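Local coordinates for protein acetone carboxylase alpha subunit (Xanthobacter autotrophicus Py2, PDB 5M45) that belongs to the hydantoinase B/oxoprolinase family and forms part of a six-chain assembly, with a manganese ion bound in this chain, at residues V294-A299 against G341-N346. Numbering follows the deposited sequence.
Sequences VDVPYA and GWHTYN
Val296 and His343 mark the nearest backbone approach, their CA atoms 8.5 Å apart, a spacing at which side chains carry most of the contact between outer strand 286-297 and the irregular loop 341-346 ahead of helix 349-361. An inverse gamma turn centred on Pro297 follows Val296 on this strand, an outermost one of the mixed sheet in the hydantoinase B/oxoprolinase region, and a second, centred on Trp342, bends the loop. Tyr298 and Tyr345 meet tip to tip: their OH atoms hydrogen-bond at 2.9 Å. Tyr345 OH sits at the edge of the Tyr298 ring, near its plane, whereas His343 CB and the backbone Trp342 O meet that ring obliquely, each 3.7 Å from Tyr298 CE2. Val296 and Tyr345 run past one another with opposed directions; with Val296 CG1 anti to the backbone N (chi1 -176°), that methyl lies in the plane of the Tyr345 ring at its edge, 3.9 Å from CE2. His402 meets the Tyr345 ring, and Phe403 packs on Val296, so helix 401-422 also borders this buried contact. Within the loop, Asn346 pairs with Gly341 through two hydrogen bonds, its OD1 receiving Gly341 N on a lone pair in the carbonyl plane. The imidazole is tethered too: Tyr345 N donates to His343 ND1 over 3.2 Å, and the donor nitrogen sits 16° out of the imidazole plane.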
loop_
_atom_site.group_PDB
_atom_site.type_symbol
_atom_site.label_atom_id
_atom_site.label_comp_id
_atom_site.label_asym_id
_atom_site.label_seq_id
_atom_site.Cartn_x
_atom_site.Cartn_y
_atom_site.Cartn_z
ATOM N N VAL A 294 -2.443 29.625 1.514
ATOM C CA VAL A 294 -3.569 28.900 2.142
ATOM C C VAL A 294 -3.178 28.307 3.518
ATOM O O VAL A 294 -1.988 28.175 3.835
ATOM C CB VAL A 294 -4.187 27.837 1.166
ATOM C CG1 VAL A 294 -3.378 26.532 1.171
ATOM C CG2 VAL A 294 -5.671 27.565 1.463
ATOM N N ASP A 295 -4.186 27.998 4.337
ATOM C CA ASP A 295 -3.996 27.565 5.726
ATOM C C ASP A 295 -3.952 26.055 5.932
ATOM O O ASP A 295 -4.687 25.332 5.259
ATOM C CB ASP A 295 -5.054 28.193 6.648
ATOM C CG ASP A 295 -6.518 27.813 6.291
ATOM O OD1 ASP A 295 -6.969 28.051 5.134
ATOM O OD2 ASP A 295 -7.257 27.326 7.192
ATOM N N VAL A 296 -3.096 25.610 6.863
ATOM C CA VAL A 296 -3.028 24.225 7.336
ATOM C C VAL A 296 -3.139 24.197 8.882
ATOM O O VAL A 296 -2.116 24.160 9.578
ATOM C CB VAL A 296 -1.747 23.538 6.867
ATOM C CG1 VAL A 296 -1.742 22.070 7.284
ATOM C CG2 VAL A 296 -1.599 23.641 5.345
ATOM N N PRO A 297 -4.397 24.187 9.417
ATOM C CA PRO A 297 -4.614 24.250 10.870
ATOM C C PRO A 297 -4.540 22.867 11.570
ATOM O O PRO A 297 -5.552 22.370 12.111
ATOM C CB PRO A 297 -5.993 24.909 10.992
ATOM C CG PRO A 297 -6.712 24.537 9.750
ATOM C CD PRO A 297 -5.637 24.521 8.678
ATOM N N TYR A 298 -3.324 22.274 11.577
ATOM C CA TYR A 298 -3.150 20.919 12.123
ATOM C C TYR A 298 -2.963 20.891 13.638
ATOM O O TYR A 298 -2.919 19.811 14.224
ATOM C CB TYR A 298 -2.022 20.151 11.399
ATOM C CG TYR A 298 -2.435 19.325 10.179
ATOM C CD1 TYR A 298 -3.523 19.699 9.365
ATOM C CD2 TYR A 298 -1.729 18.180 9.826
ATOM C CE1 TYR A 298 -3.875 18.956 8.244
ATOM C CE2 TYR A 298 -2.074 17.427 8.715
ATOM C CZ TYR A 298 -3.149 17.814 7.923
ATOM O OH TYR A 298 -3.502 17.084 6.816
ATOM N N ALA A 299 -2.859 22.040 14.288
ATOM C CA ALA A 299 -2.781 22.090 15.764
ATOM C C ALA A 299 -4.101 21.722 16.463
ATOM O O ALA A 299 -4.067 21.239 17.600
ATOM C CB ALA A 299 -2.263 23.441 16.261
ATOM N N GLY A 341 5.563 19.619 3.595
ATOM C CA GLY A 341 5.243 19.370 5.015
ATOM C C GLY A 341 4.592 18.012 5.324
ATOM O O GLY A 341 4.360 17.179 4.404
ATOM N N TRP A 342 4.261 17.832 6.612
ATOM C CA TRP A 342 3.699 16.587 7.120
ATOM C C TRP A 342 2.157 16.676 7.091
ATOM O O TRP A 342 1.496 16.980 8.078
ATOM C CB TRP A 342 4.231 16.246 8.516
ATOM C CG TRP A 342 5.733 16.193 8.616
ATOM C CD1 TRP A 342 6.538 17.110 9.253
ATOM C CD2 TRP A 342 6.615 15.209 8.066
ATOM N NE1 TRP A 342 7.857 16.750 9.139
ATOM C CE2 TRP A 342 7.934 15.589 8.405
ATOM C CE3 TRP A 342 6.427 14.057 7.303
ATOM C CZ2 TRP A 342 9.054 14.833 8.039
ATOM C CZ3 TRP A 342 7.532 13.308 6.948
ATOM C CH2 TRP A 342 8.842 13.706 7.314
ATOM N N HIS A 343 1.641 16.449 5.883
ATOM C CA HIS A 343 0.228 16.604 5.518
ATOM C C HIS A 343 0.062 15.994 4.115
ATOM O O HIS A 343 1.029 15.464 3.566
ATOM C CB HIS A 343 -0.180 18.082 5.594
ATOM C CG HIS A 343 0.734 19.012 4.858
ATOM N ND1 HIS A 343 0.938 18.941 3.500
ATOM C CD2 HIS A 343 1.505 20.042 5.288
ATOM C CE1 HIS A 343 1.796 19.874 3.116
ATOM N NE2 HIS A 343 2.168 20.546 4.190
ATOM N N THR A 344 -1.141 16.103 3.539
ATOM C CA THR A 344 -1.457 15.510 2.215
ATOM C C THR A 344 -1.548 16.522 1.054
ATOM O O THR A 344 -2.131 16.213 0.006
ATOM C CB THR A 344 -2.757 14.669 2.305
ATOM O OG1 THR A 344 -3.860 15.471 2.729
ATOM C CG2 THR A 344 -2.566 13.524 3.301
ATOM N N TYR A 345 -0.876 17.669 1.190
ATOM C CA TYR A 345 -1.012 18.842 0.273
ATOM C C TYR A 345 0.244 19.106 -0.578
ATOM O O TYR A 345 0.280 20.109 -1.344
ATOM C CB TYR A 345 -1.472 20.137 1.055
ATOM C CG TYR A 345 -2.499 19.789 2.143
ATOM C CD1 TYR A 345 -3.648 19.063 1.822
ATOM C CD2 TYR A 345 -2.324 20.194 3.476
ATOM C CE1 TYR A 345 -4.548 18.674 2.787
ATOM C CE2 TYR A 345 -3.240 19.806 4.465
ATOM C CZ TYR A 345 -4.344 19.052 4.125
ATOM O OH TYR A 345 -5.227 18.615 5.091
ATOM N N ASN A 346 1.255 18.238 -0.496
ATOM C CA ASN A 346 2.466 18.372 -1.278
ATOM C C ASN A 346 2.250 18.061 -2.769
ATOM O O ASN A 346 1.251 17.397 -3.137
ATOM C CB ASN A 346 3.556 17.443 -0.707
ATOM C CG ASN A 346 3.786 17.684 0.776
ATOM O OD1 ASN A 346 4.337 18.710 1.157
ATOM N ND2 ASN A 346 3.307 16.771 1.627
#